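Local coordinates for hypothetical protein BACOVA_04980 (Bacteroides ovatus, PDB 3UFI) that is probably a pilus (fimbrial) subunit related to the major subunit FimA, with a likely role in cell adhesion, at residues Asn22-Asn26 with Asp282-Asp287; Trp38-Ile44 with Asn70-Phe76; Glu93-Asn99 with Ala140-Arg146. All coordinates share one frame; numbering follows the deposited sequence. Where two conformers were deposited one is given.

How the contacts relate
All three contacts reach one mixed beta-sheet of this fimbrillin-like protein. None is wholly core or wholly surface. Contact 1 lies nearest the centre of the chain, about 12 Å from it, and joins strand 16-25 to the C-terminal tail through one backbone bond, an asparagine amide and a water. Contact 2 packs the approach to strand 43-51 against the hairpin of strands 66-72 and 75-78, with aromatic rings inside and polar turns outside. Contact 3 lies farthest out, about 23 Å from the centre, and is a backbone ladder between 95-102 and 138-146, broken by a bulge. Strand 43-51 neighbours 95-102, and 16-25 neighbours 75-78.

Contact 1: Asn22-Asn26 with Asp282-Asp287; sequences NEVVN and DWIVED
V24 packs on D282 while the backbones of V24 and W283 bond, so the C-terminal tail lies against strand 16-25 in the mixed beta-sheet of this fimbrillin-like protein. The tail here has no regular strand. The two segments run 52° apart. V24 N donates to W283 O at 2.9 Å, tilted from the carbonyl plane. V24 puts CG2 beside its own backbone N, and that methyl meets D282 CB at 3.6 Å. The two side chains cross at about a right angle. The D282 carboxylate bonds to T31 on strand 30-34.

E23 and V285 also cross at about a right angle. The E23 chain is extended beyond CG, and its carboxylate reaches V285 CG1, with OE1 at 3.8 Å. The same OE1 has its hydrogen bond with H157, whose ring stacks on W283. E23 CB lies obliquely to the W283 ring, and its closest tail atom is W283 O.

N26 and D287 slide past each other in opposite directions, with amide and carboxylate planes 72° apart. D287 is poorly ordered, so this end is less certain. The firm bond of the N26 amide is from ND2 to V285 O, at 3.0 Å and from above the carbonyl plane. Water 1 lies near N26 OD1 and V24 O and may not serve both; it accepts from V285 N at 2.6 Å.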
ATOM      1  N   ASN A  22       1.616   2.142   9.952  1.00 29.04           N
ATOM      2  CA  ASN A  22       3.038   2.381  10.263  1.00 29.66           C
ATOM      3  C   ASN A  22       3.693   3.064   9.097  1.00 34.02           C
ATOM      4  O   ASN A  22       3.767   2.500   8.002  1.00 32.98           O
ATOM      5  CB  ASN A  22       3.797   1.102  10.621  1.00 30.59           C
ATOM      6  CG  ASN A  22       3.278   0.444  11.867  1.00 46.58           C
ATOM      7  OD1 ASN A  22       2.639   1.076  12.702  1.00 42.47           O
ATOM      8  ND2 ASN A  22       3.550  -0.833  12.019  1.00 40.48           N
ATOM      9  N   GLU A  23       4.129   4.301   9.315  1.00 31.62           N
ATOM     10  CA  GLU A  23       4.774   5.075   8.267  1.00 30.94           C
ATOM     11  C   GLU A  23       5.543   6.242   8.838  1.00 35.19           C
ATOM     12  O   GLU A  23       5.365   6.619   9.997  1.00 34.44           O
ATOM     13  CB  GLU A  23       3.760   5.566   7.211  1.00 31.16           C
ATOM     14  CG  GLU A  23       2.564   6.313   7.770  1.00 36.48           C
ATOM     15  CD  GLU A  23       1.563   6.691   6.699  1.00 50.89           C
ATOM     16  OE1 GLU A  23       1.230   5.829   5.852  1.00 42.54           O
ATOM     17  OE2 GLU A  23       1.112   7.857   6.704  1.00 49.11           O
ATOM     18  N   VAL A  24       6.408   6.815   8.002  1.00 35.53           N
ATOM     19  CA  VAL A  24       7.212   7.975   8.365  1.00 37.08           C
ATOM     20  C   VAL A  24       6.306   9.192   8.412  1.00 44.68           C
ATOM     21  O   VAL A  24       5.577   9.494   7.465  1.00 42.38           O
ATOM     22  CB  VAL A  24       8.423   8.197   7.419  1.00 40.35           C
ATOM     23  CG1 VAL A  24       9.220   9.444   7.825  1.00 40.43           C
ATOM     24  CG2 VAL A  24       9.329   6.968   7.386  1.00 39.92           C
ATOM     25  N   VAL A  25       6.338   9.856   9.553  1.00 47.23           N
ATOM     26  CA  VAL A  25       5.656  11.116   9.803  1.00 50.21           C
ATOM     27  C   VAL A  25       6.731  12.182   9.534  1.00 59.74           C
ATOM     28  O   VAL A  25       7.735  12.251  10.263  1.00 60.06           O
ATOM     29  CB  VAL A  25       5.074  11.160  11.230  1.00 55.25           C
ATOM     30  CG1 VAL A  25       4.176  12.374  11.400  1.00 55.84           C
ATOM     31  CG2 VAL A  25       4.315   9.876  11.553  1.00 54.44           C
ATOM     32  N   ASN A  26       6.581  12.920   8.422  1.00 58.36           N
ATOM     33  CA  ASN A  26       7.580  13.884   7.953  1.00 60.10           C
ATOM     34  C   ASN A  26       7.829  15.036   8.949  1.00 66.72           C
ATOM     35  O   ASN A  26       8.993  15.413   9.138  1.00 67.11           O
ATOM     36  CB  ASN A  26       7.198  14.431   6.574  1.00 61.45           C
ATOM     37  CG  ASN A  26       6.988  13.349   5.536  1.00 81.73           C
ATOM     38  OD1 ASN A  26       7.893  12.558   5.230  1.00 74.29           O
ATOM     39  ND2 ASN A  26       5.774  13.273   4.988  1.00 74.22           N
ATOM     40  N   ASP A 282      12.186   4.001   5.383  1.00 39.45           N
ATOM     41  CA  ASP A 282      10.939   3.370   5.794  1.00 39.12           C
ATOM     42  C   ASP A 282       9.856   3.963   4.877  1.00 40.63           C
ATOM     43  O   ASP A 282      10.192   4.635   3.901  1.00 40.90           O
ATOM     44  CB  ASP A 282      10.649   3.585   7.292  1.00 42.72           C
ATOM     45  CG  ASP A 282      11.575   2.842   8.232  1.00 57.96           C
ATOM     46  OD1 ASP A 282      11.909   1.673   7.937  1.00 60.73           O
ATOM     47  OD2 ASP A 282      11.916   3.406   9.291  1.00 63.55           O
ATOM     48  N   TRP A 283       8.581   3.735   5.162  1.00 35.46           N
ATOM     49  CA  TRP A 283       7.539   4.214   4.277  1.00 33.31           C
ATOM     50  C   TRP A 283       7.329   5.718   4.315  1.00 42.16           C
ATOM     51  O   TRP A 283       6.635   6.267   5.180  1.00 40.92           O
ATOM     52  CB  TRP A 283       6.228   3.504   4.512  1.00 29.64           C
ATOM     53  CG  TRP A 283       5.314   3.630   3.336  1.00 28.84           C
ATOM     54  CD1 TRP A 283       4.357   4.580   3.138  1.00 30.90           C
ATOM     55  CD2 TRP A 283       5.343   2.834   2.143  1.00 27.60           C
ATOM     56  NE1 TRP A 283       3.691   4.336   1.962  1.00 29.24           N
ATOM     57  CE2 TRP A 283       4.281   3.273   1.325  1.00 30.36           C
ATOM     58  CE3 TRP A 283       6.124   1.746   1.715  1.00 28.26           C
ATOM     59  CZ2 TRP A 283       3.980   2.665   0.096  1.00 29.47           C
ATOM     60  CZ3 TRP A 283       5.806   1.127   0.515  1.00 28.90           C
ATOM     61  CH2 TRP A 283       4.746   1.586  -0.281  1.00 29.03           C
ATOM     62  N   ILE A 284       7.899   6.354   3.293  1.00 44.52           N
ATOM     63  CA  ILE A 284       7.845   7.778   2.992  1.00 46.87           C
ATOM     64  C   ILE A 284       6.524   8.087   2.288  1.00 52.07           C
ATOM     65  O   ILE A 284       6.139   7.375   1.338  1.00 50.59           O
ATOM     66  CB  ILE A 284       9.062   8.194   2.097  1.00 51.24           C
ATOM     67  CG1 ILE A 284      10.408   8.035   2.844  1.00 53.73           C
ATOM     68  CG2 ILE A 284       8.884   9.640   1.522  1.00 51.88           C
ATOM     69  CD1 ILE A 284      11.674   8.571   2.019  1.00 70.41           C
ATOM     70  N   VAL A 285       5.860   9.165   2.734  1.00 50.05           N
ATOM     71  CA  VAL A 285       4.609   9.654   2.161  1.00 51.17           C
ATOM     72  C   VAL A 285       4.791  11.127   1.771  1.00 62.11           C
ATOM     73  O   VAL A 285       5.584  11.843   2.400  1.00 61.93           O
ATOM     74  CB  VAL A 285       3.360   9.446   3.073  1.00 53.51           C
ATOM     75  CG1 VAL A 285       3.075   7.964   3.316  1.00 52.42           C
ATOM     76  CG2 VAL A 285       3.474  10.214   4.388  1.00 53.30           C
ATOM     77  N   GLU A 286       4.049  11.576   0.738  1.00 63.27           N
ATOM     78  CA  GLU A 286       4.072  12.967   0.278  1.00 65.47           C
ATOM     79  C   GLU A 286       3.254  13.830   1.245  1.00 72.38           C
ATOM     80  O   GLU A 286       2.131  13.451   1.595  1.00 72.35           O
ATOM     81  CB  GLU A 286       3.537  13.078  -1.163  1.00 66.82           C
ATOM     82  N   ASP A 287       3.834  14.959   1.708  1.00 70.90           N
ATOM     83  CA  ASP A 287       3.177  15.877   2.644  1.00108.02           C
ATOM     84  C   ASP A 287       2.263  16.843   1.901  1.00126.29           C
ATOM     85  O   ASP A 287       1.121  16.498   1.605  1.00 85.87           O
ATOM     86  CB  ASP A 287       4.219  16.652   3.473  1.00110.78           C
ATOM     87  CG  ASP A 287       4.079  16.522   4.985  1.00122.48           C
ATOM     88  OD1 ASP A 287       3.163  15.796   5.444  1.00122.90           O
ATOM     89  OD2 ASP A 287       4.891  17.140   5.712  1.00128.94           O
TER
HETATM   90  O   HOH W   1       6.770  10.067   4.968  1.00 55.88           O

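Contact 2: Trp38-Ile44 with Asn70-Phe76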
ATOM      1  N   TRP A  38      -5.570   8.474   7.528  1.00 37.44           N
ATOM      2  CA  TRP A  38      -6.529   7.764   6.674  1.00 34.28           C
ATOM      3  C   TRP A  38      -7.270   8.786   5.833  1.00 39.12           C
ATOM      4  O   TRP A  38      -7.521   9.893   6.318  1.00 39.82           O
ATOM      5  CB  TRP A  38      -7.562   6.970   7.528  1.00 30.55           C
ATOM      6  CG  TRP A  38      -7.022   5.785   8.267  1.00 28.60           C
ATOM      7  CD1 TRP A  38      -6.685   5.729   9.585  1.00 31.49           C
ATOM      8  CD2 TRP A  38      -6.766   4.479   7.729  1.00 26.70           C
ATOM      9  NE1 TRP A  38      -6.226   4.470   9.904  1.00 30.22           N
ATOM     10  CE2 TRP A  38      -6.303   3.672   8.792  1.00 30.21           C
ATOM     11  CE3 TRP A  38      -6.907   3.902   6.452  1.00 26.66           C
ATOM     12  CZ2 TRP A  38      -5.978   2.324   8.619  1.00 28.56           C
ATOM     13  CZ3 TRP A  38      -6.607   2.557   6.284  1.00 27.41           C
ATOM     14  CH2 TRP A  38      -6.132   1.786   7.352  1.00 28.17           C
ATOM     15  N   GLY A  39      -7.684   8.400   4.628  1.00 35.49           N
ATOM     16  CA  GLY A  39      -8.564   9.216   3.800  1.00 35.60           C
ATOM     17  C   GLY A  39      -9.969   9.068   4.358  1.00 42.59           C
ATOM     18  O   GLY A  39     -10.305   8.016   4.921  1.00 41.68           O
ATOM     19  N   SER A  40     -10.804  10.098   4.201  1.00 42.26           N
ATOM     20  CA  SER A  40     -12.167  10.135   4.734  1.00 44.98           C
ATOM     21  C   SER A  40     -13.110   8.969   4.297  1.00 50.62           C
ATOM     22  O   SER A  40     -14.038   8.633   5.040  1.00 52.38           O
ATOM     23  CB  SER A  40     -12.838  11.454   4.370  1.00 52.61           C
ATOM     24  OG  SER A  40     -14.112  11.544   4.993  1.00 70.37           O
ATOM     25  N   ASP A  41     -12.919   8.386   3.125  1.00 43.87           N
ATOM     26  CA  ASP A  41     -13.840   7.315   2.719  1.00 42.83           C
ATOM     27  C   ASP A  41     -13.102   5.955   2.614  1.00 41.09           C
ATOM     28  O   ASP A  41     -13.586   5.059   1.929  1.00 41.53           O
ATOM     29  CB  ASP A  41     -14.481   7.712   1.359  1.00 45.44           C
ATOM     30  CG  ASP A  41     -15.584   6.797   0.824  1.00 52.76           C
ATOM     31  OD1 ASP A  41     -16.529   6.490   1.591  1.00 50.73           O
ATOM     32  OD2 ASP A  41     -15.501   6.397  -0.366  1.00 56.85           O
ATOM     33  N   ASP A  42     -11.927   5.813   3.268  1.00 31.81           N
ATOM     34  CA  ASP A  42     -11.108   4.595   3.184  1.00 29.20           C
ATOM     35  C   ASP A  42     -11.859   3.371   3.706  1.00 30.44           C
ATOM     36  O   ASP A  42     -12.536   3.439   4.732  1.00 26.92           O
ATOM     37  CB  ASP A  42      -9.783   4.763   3.929  1.00 30.02           C
ATOM     38  CG  ASP A  42      -8.752   5.618   3.197  1.00 35.54           C
ATOM     39  OD1 ASP A  42      -9.008   6.007   2.018  1.00 34.72           O
ATOM     40  OD2 ASP A  42      -7.680   5.849   3.765  1.00 34.01           O
ATOM     41  N   ARG A  43     -11.725   2.262   2.974  1.00 27.53           N
ATOM     42  CA  ARG A  43     -12.414   1.015   3.245  1.00 26.60           C
ATOM     43  C   ARG A  43     -11.456  -0.106   3.518  1.00 28.92           C
ATOM     44  O   ARG A  43     -10.516  -0.324   2.760  1.00 26.57           O
ATOM     45  CB  ARG A  43     -13.327   0.632   2.064  1.00 26.48           C
ATOM     46  CG  ARG A  43     -14.198   1.738   1.479  1.00 30.96           C
ATOM     47  CD  ARG A  43     -15.230   2.157   2.487  1.00 33.57           C
ATOM     48  NE  ARG A  43     -16.081   3.217   1.968  1.00 38.66           N
ATOM     49  CZ  ARG A  43     -17.257   3.028   1.379  1.00 46.09           C
ATOM     50  NH1 ARG A  43     -17.737   1.801   1.212  1.00 28.99           N
ATOM     51  NH2 ARG A  43     -17.972   4.064   0.973  1.00 33.00           N
ATOM     52  N   ILE A  44     -11.746  -0.878   4.579  1.00 26.40           N
ATOM     53  CA  ILE A  44     -10.945  -2.045   4.950  1.00 24.68           C
ATOM     54  C   ILE A  44     -11.852  -3.294   4.985  1.00 28.75           C
ATOM     55  O   ILE A  44     -13.063  -3.171   5.140  1.00 27.89           O
ATOM     56  CB  ILE A  44     -10.210  -1.817   6.323  1.00 25.97           C
ATOM     57  CG1 ILE A  44     -11.215  -1.659   7.512  1.00 24.98           C
ATOM     58  CG2 ILE A  44      -9.174  -0.650   6.233  1.00 23.15           C
ATOM     59  CD1 ILE A  44     -10.585  -1.679   8.949  1.00 24.62           C
ATOM     60  N   ASN A  70     -13.703   4.271   7.117  1.00 31.75           N
ATOM     61  CA  ASN A  70     -13.111   5.234   8.036  1.00 32.23           C
ATOM     62  C   ASN A  70     -14.124   6.348   8.313  1.00 38.66           C
ATOM     63  O   ASN A  70     -14.580   6.981   7.377  1.00 39.05           O
ATOM     64  CB  ASN A  70     -11.795   5.791   7.475  1.00 30.64           C
ATOM     65  CG  ASN A  70     -11.161   6.808   8.379  1.00 45.53           C
ATOM     66  OD1 ASN A  70     -11.096   7.994   8.072  1.00 49.89           O
ATOM     67  ND2 ASN A  70     -10.749   6.381   9.544  1.00 28.87           N
ATOM     68  N   GLU A  71     -14.540   6.514   9.577  1.00 37.71           N
ATOM     69  CA  GLU A  71     -15.491   7.542  10.001  1.00 40.32           C
ATOM     70  C   GLU A  71     -14.727   8.859  10.160  1.00 50.22           C
ATOM     71  O   GLU A  71     -14.944   9.801   9.401  1.00 50.95           O
ATOM     72  CB  GLU A  71     -16.206   7.117  11.297  1.00 42.62           C
ATOM     73  CG  GLU A  71     -17.324   8.053  11.737  1.00 60.80           C
ATOM     74  CD  GLU A  71     -18.671   7.930  11.041  1.00 94.74           C
ATOM     75  OE1 GLU A  71     -18.710   7.647   9.820  1.00 94.66           O
ATOM     76  OE2 GLU A  71     -19.697   8.148  11.725  1.00 97.34           O
ATOM     77  N   THR A  72     -13.772   8.888  11.091  1.00 50.94           N
ATOM     78  CA  THR A  72     -12.881  10.030  11.356  1.00 51.74           C
ATOM     79  C   THR A  72     -11.681   9.535  12.164  1.00 53.82           C
ATOM     80  O   THR A  72     -11.839   8.751  13.100  1.00 52.56           O
ATOM     81  CB  THR A  72     -13.633  11.199  12.043  1.00 63.34           C
ATOM     82  OG1 THR A  72     -12.758  12.322  12.119  1.00 74.00           O
ATOM     83  CG2 THR A  72     -14.212  10.838  13.418  1.00 55.46           C
ATOM     84  N   GLY A  73     -10.502  10.004  11.796  1.00 50.19           N
ATOM     85  CA  GLY A  73      -9.272   9.600  12.460  1.00 49.50           C
ATOM     86  C   GLY A  73      -8.992   8.171  12.093  1.00 50.17           C
ATOM     87  O   GLY A  73      -9.096   7.822  10.929  1.00 50.37           O
ATOM     88  N   GLY A  74      -8.679   7.333  13.065  1.00 44.23           N
ATOM     89  CA  GLY A  74      -8.478   5.919  12.753  1.00 40.77           C
ATOM     90  C   GLY A  74      -9.664   5.077  13.170  1.00 35.30           C
ATOM     91  O   GLY A  74      -9.531   3.876  13.330  1.00 31.23           O
ATOM     92  N   SER A  75     -10.812   5.714  13.404  1.00 31.16           N
ATOM     93  CA  SER A  75     -12.041   5.075  13.833  1.00 30.99           C
ATOM     94  C   SER A  75     -12.851   4.573  12.631  1.00 32.61           C
ATOM     95  O   SER A  75     -13.186   5.359  11.751  1.00 31.73           O
ATOM     96  CB  SER A  75     -12.871   6.054  14.655  1.00 36.11           C
ATOM     97  OG  SER A  75     -14.124   5.440  14.912  1.00 52.15           O
ATOM     98  N   PHE A  76     -13.186   3.274  12.618  1.00 28.65           N
ATOM     99  CA  PHE A  76     -13.926   2.647  11.527  1.00 27.37           C
ATOM    100  C   PHE A  76     -15.320   2.253  11.946  1.00 33.24           C
ATOM    101  O   PHE A  76     -15.551   1.861  13.090  1.00 34.21           O
ATOM    102  CB  PHE A  76     -13.166   1.414  10.997  1.00 27.72           C
ATOM    103  CG  PHE A  76     -11.919   1.777  10.227  1.00 28.34           C
ATOM    104  CD1 PHE A  76     -10.736   2.100  10.894  1.00 29.84           C
ATOM    105  CD2 PHE A  76     -11.921   1.795   8.835  1.00 28.95           C
ATOM    106  CE1 PHE A  76      -9.585   2.456  10.178  1.00 30.05           C
ATOM    107  CE2 PHE A  76     -10.769   2.148   8.121  1.00 31.81           C
ATOM    108  CZ  PHE A  76      -9.602   2.460   8.799  1.00 29.56           C
TER
HETATM  109  O   HOH W   2      -9.803  10.600   8.193  1.00 42.95           O
HETATM  110  O   HOH W   3      -7.393   9.901   9.604  1.00 47.38           O
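F76 drives its edge into the face of W38 where the loop leading into strand 43-51 packs on the hairpin of strands 66-72 and 75-78. This T-shaped pair is the tight part of the contact. The ring planes stand at 89°. F76 CZ sits over the six-membered ring of W38, 3.5 Å from W38 CE2. On one face of F76 lies I44 CD1, 3.9 Å from the ring centroid, in a CH-pi contact. N70 ND2 lies over the opposite face, toward the rim. I44 CG1 stands between its backbone N and carbonyl carbon (chi1 64°), which carries CD1 over the phenyl ring. I21 and F155 also pack on W38, and its NE1 bonds to G19 O.

N70 links the two parts. Its backbone N donates to D42 O at 2.8 Å. CG lies anti to the backbone N (chi1 179°), and the amide comes against W38 CB. ND2 then donates to G73 O at 2.6 Å, within the type II' turn of the hairpin.

The other side is more polar and wetter. Water 2 lies between N70 OD1 and W38 O; water 3 accepts from W38 N and lies near G73 O. S40 and D41, in the type I turn from G39 to D42, are exposed. D42 OD2 accepts from G39 N at 2.7 Å across this turn. The inner side thus relies on apolar packing of rings and an isoleucine methyl, the outer side on polar bonds within each turn.

Contact 3: Glu93-Asn99 with Ala140-Arg146; sequences EGEFTLN and AQATGVR
Q141 and N99 lie side by side on an antiparallel strand pair in the mixed beta-sheet of this fimbrillin-like protein. The axes of strands 95-99 and 140-143 lie 171° apart, antiparallel. Q141 starts out beside its carbonyl carbon (chi1 177°) and stays extended. From the base, Q141 CB passes N99 OD1 and L98 O. CG comes closer, 3.2 Å from N99 OD1. CD lies near N99 OD1 and T97 CG2. At the tip, NE2 donates to N99 OD1 at 2.7 Å in the given conformer of N99. That donor lies in the carbonyl plane, and the two amides are nearly coplanar. In this conformer the N99 amide is used at both ends, OD1 by Q141 and ND2 by E49 on the neighbouring strand 43-51.

L98 and A142 form a hydrogen-bonded pair, with both backbone bonds almost straight. The register then shifts by one. On the face carrying L98 and V145, L98 CD1 meets V145 CG1 at 3.9 Å, and the side chains cross at about a right angle. F153 and V151 of strand 150-156 pack there on L98 and V145 respectively.

The shift is a G1 beta bulge: G144 and V145 both face F96, and G144 has positive phi. Within the bulge, F96 and V145 exchange two backbone bonds. F96 N donates to V145 O at 2.8 Å, and V145 N returns the bond to F96 O at 2.9 Å.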
ATOM      1  N   GLU A  93     -16.007 -15.356  26.138  1.00 44.71           N
ATOM      2  CA  GLU A  93     -14.960 -14.679  26.889  1.00 44.36           C
ATOM      3  C   GLU A  93     -13.568 -15.118  26.449  1.00 47.55           C
ATOM      4  O   GLU A  93     -12.586 -14.772  27.100  1.00 49.17           O
ATOM      5  CB  GLU A  93     -15.150 -14.920  28.412  1.00 47.13           C
ATOM      6  CG  GLU A  93     -16.559 -14.696  28.964  1.00 61.36           C
ATOM      7  CD  GLU A  93     -17.351 -13.468  28.540  1.00 92.39           C
ATOM      8  OE1 GLU A  93     -16.776 -12.355  28.514  1.00 90.87           O
ATOM      9  OE2 GLU A  93     -18.568 -13.617  28.277  1.00 91.48           O
ATOM     10  N   GLY A  94     -13.488 -15.844  25.344  1.00 42.53           N
ATOM     11  CA  GLY A  94     -12.216 -16.286  24.792  1.00 41.78           C
ATOM     12  C   GLY A  94     -11.557 -15.239  23.907  1.00 43.69           C
ATOM     13  O   GLY A  94     -12.075 -14.126  23.741  1.00 41.54           O
ATOM     14  N   GLU A  95     -10.395 -15.597  23.354  1.00 39.27           N
ATOM     15  CA  GLU A  95      -9.602 -14.749  22.467  1.00 37.62           C
ATOM     16  C   GLU A  95      -9.846 -15.101  21.019  1.00 39.15           C
ATOM     17  O   GLU A  95     -10.220 -16.229  20.703  1.00 39.27           O
ATOM     18  CB  GLU A  95      -8.111 -14.873  22.774  1.00 39.22           C
ATOM     19  CG  GLU A  95      -7.748 -14.449  24.188  1.00 49.80           C
ATOM     20  CD  GLU A  95      -6.270 -14.282  24.469  1.00 72.54           C
ATOM     21  OE1 GLU A  95      -5.448 -14.976  23.827  1.00 64.42           O
ATOM     22  OE2 GLU A  95      -5.937 -13.452  25.346  1.00 77.12           O
ATOM     23  N   PHE A  96      -9.633 -14.127  20.137  1.00 32.81           N
ATOM     24  CA  PHE A  96      -9.785 -14.271  18.693  1.00 30.27           C
ATOM     25  C   PHE A  96      -8.606 -13.663  17.996  1.00 35.36           C
ATOM     26  O   PHE A  96      -7.951 -12.773  18.544  1.00 35.26           O
ATOM     27  CB  PHE A  96     -11.071 -13.586  18.204  1.00 30.31           C
ATOM     28  CG  PHE A  96     -12.354 -14.117  18.801  1.00 32.27           C
ATOM     29  CD1 PHE A  96     -12.786 -13.692  20.055  1.00 34.13           C
ATOM     30  CD2 PHE A  96     -13.148 -15.019  18.096  1.00 32.87           C
ATOM     31  CE1 PHE A  96     -13.965 -14.194  20.606  1.00 35.33           C
ATOM     32  CE2 PHE A  96     -14.337 -15.498  18.636  1.00 35.51           C
ATOM     33  CZ  PHE A  96     -14.740 -15.086  19.884  1.00 34.58           C
ATOM     34  N   THR A  97      -8.331 -14.151  16.794  1.00 32.26           N
ATOM     35  CA  THR A  97      -7.352 -13.603  15.884  1.00 31.02           C
ATOM     36  C   THR A  97      -8.132 -12.998  14.732  1.00 32.18           C
ATOM     37  O   THR A  97      -8.995 -13.658  14.159  1.00 30.44           O
ATOM     38  CB  THR A  97      -6.317 -14.623  15.418  1.00 37.04           C
ATOM     39  OG1 THR A  97      -5.629 -15.124  16.558  1.00 38.89           O
ATOM     40  CG2 THR A  97      -5.312 -14.012  14.435  1.00 30.85           C
ATOM     41  N   LEU A  98      -7.849 -11.734  14.417  1.00 28.90           N
ATOM     42  CA  LEU A  98      -8.508 -11.033  13.317  1.00 28.33           C
ATOM     43  C   LEU A  98      -7.487 -10.460  12.386  1.00 32.25           C
ATOM     44  O   LEU A  98      -6.441 -10.005  12.838  1.00 33.38           O
ATOM     45  CB  LEU A  98      -9.403  -9.875  13.845  1.00 27.58           C
ATOM     46  CG  LEU A  98     -10.866 -10.178  14.196  1.00 29.97           C
ATOM     47  CD1 LEU A  98     -10.982 -11.091  15.430  1.00 28.51           C
ATOM     48  CD2 LEU A  98     -11.621  -8.885  14.470  1.00 30.19           C
ATOM     49  N   ASN A  99      -7.782 -10.461  11.089  1.00 28.69           N
ATOM     50  CA  ASN A  99      -6.931  -9.899  10.031  0.50 27.92           C
ATOM     51  C   ASN A  99      -7.650  -8.764   9.377  1.00 30.48           C
ATOM     52  O   ASN A  99      -8.882  -8.794   9.330  1.00 29.28           O
ATOM     53  CB  ASN A  99      -6.594 -10.939   8.937  0.50 27.51           C
ATOM     54  CG  ASN A  99      -5.929 -12.192   9.394  0.50 41.51           C
ATOM     55  OD1 ASN A  99      -4.974 -12.177  10.170  0.50 34.60           O
ATOM     56  ND2 ASN A  99      -6.394 -13.308   8.867  0.50 35.99           N
ATOM     57  N   ALA A 140      -2.982  -6.039   8.408  1.00 24.93           N
ATOM     58  CA  ALA A 140      -2.849  -6.062   9.867  1.00 24.14           C
ATOM     59  C   ALA A 140      -3.359  -7.377  10.403  1.00 29.29           C
ATOM     60  O   ALA A 140      -4.236  -7.987   9.816  1.00 28.62           O
ATOM     61  CB  ALA A 140      -3.624  -4.911  10.497  1.00 24.03           C
ATOM     62  N   GLN A 141      -2.786  -7.832  11.486  1.00 28.92           N
ATOM     63  CA  GLN A 141      -3.288  -9.004  12.184  1.00 30.24           C
ATOM     64  C   GLN A 141      -3.271  -8.683  13.667  1.00 33.80           C
ATOM     65  O   GLN A 141      -2.254  -8.220  14.182  1.00 34.78           O
ATOM     66  CB  GLN A 141      -2.529 -10.292  11.853  1.00 32.08           C
ATOM     67  CG  GLN A 141      -3.080 -11.459  12.677  1.00 42.06           C
ATOM     68  CD  GLN A 141      -2.409 -12.764  12.392  1.00 54.51           C
ATOM     69  OE1 GLN A 141      -1.379 -13.104  12.987  1.00 52.54           O
ATOM     70  NE2 GLN A 141      -3.012 -13.536  11.507  1.00 43.15           N
ATOM     71  N   ALA A 142      -4.424  -8.840  14.321  1.00 30.24           N
ATOM     72  CA  ALA A 142      -4.593  -8.601  15.758  1.00 29.17           C
ATOM     73  C   ALA A 142      -4.874  -9.915  16.476  1.00 34.74           C
ATOM     74  O   ALA A 142      -5.795 -10.644  16.104  1.00 34.16           O
ATOM     75  CB  ALA A 142      -5.733  -7.611  15.993  1.00 28.56           C
ATOM     76  N   THR A 143      -4.060 -10.236  17.488  1.00 33.06           N
ATOM     77  CA  THR A 143      -4.238 -11.444  18.307  1.00 33.67           C
ATOM     78  C   THR A 143      -4.779 -11.007  19.679  1.00 37.20           C
ATOM     79  O   THR A 143      -4.663  -9.838  20.030  1.00 36.14           O
ATOM     80  CB  THR A 143      -2.930 -12.225  18.423  1.00 40.85           C
ATOM     81  OG1 THR A 143      -1.959 -11.378  19.039  1.00 40.89           O
ATOM     82  CG2 THR A 143      -2.420 -12.724  17.073  1.00 39.39           C
ATOM     83  N   GLY A 144      -5.394 -11.926  20.406  1.00 35.45           N
ATOM     84  CA  GLY A 144      -5.948 -11.658  21.733  1.00 35.76           C
ATOM     85  C   GLY A 144      -7.132 -10.712  21.713  1.00 38.23           C
ATOM     86  O   GLY A 144      -7.380 -10.014  22.693  1.00 38.09           O
ATOM     87  N   VAL A 145      -7.880 -10.688  20.592  1.00 32.86           N
ATOM     88  CA  VAL A 145      -9.067  -9.859  20.409  1.00 30.62           C
ATOM     89  C   VAL A 145     -10.165 -10.457  21.275  1.00 35.80           C
ATOM     90  O   VAL A 145     -10.313 -11.682  21.333  1.00 35.07           O
ATOM     91  CB  VAL A 145      -9.461  -9.754  18.911  1.00 32.39           C
ATOM     92  CG1 VAL A 145     -10.778  -9.000  18.705  1.00 32.09           C
ATOM     93  CG2 VAL A 145      -8.339  -9.131  18.094  1.00 30.51           C
ATOM     94  N   ARG A 146     -10.914  -9.576  21.959  1.00 32.20           N
ATOM     95  CA  ARG A 146     -11.991  -9.981  22.840  0.50 32.20           C
ATOM     96  C   ARG A 146     -13.339  -9.531  22.296  1.00 35.91           C
ATOM     97  O   ARG A 146     -13.421  -8.530  21.592  1.00 34.71           O
ATOM     98  CB  ARG A 146     -11.762  -9.417  24.255  0.50 31.30           C
ATOM     99  CG  ARG A 146     -10.499  -9.948  24.955  0.50 36.60           C
ATOM    100  CD  ARG A 146     -10.590 -11.404  25.413  0.50 41.34           C
ATOM    101  NE  ARG A 146     -11.741 -11.674  26.285  0.50 46.08           N
ATOM    102  CZ  ARG A 146     -11.762 -11.449  27.595  0.50 53.87           C
ATOM    103  NH1 ARG A 146     -10.710 -10.915  28.200  0.50 42.37           N
ATOM    104  NH2 ARG A 146     -12.844 -11.732  28.305  0.50 36.44           N
TER
HETATM  105  O   HOH W   4     -14.054 -12.518  24.373  1.00 33.93           O
HETATM  106  O   HOH W   5      -6.515 -10.129  25.429  1.00 54.40           O
HETATM  107  O   HOH W   6      -5.378 -14.689  19.916  1.00 52.44           O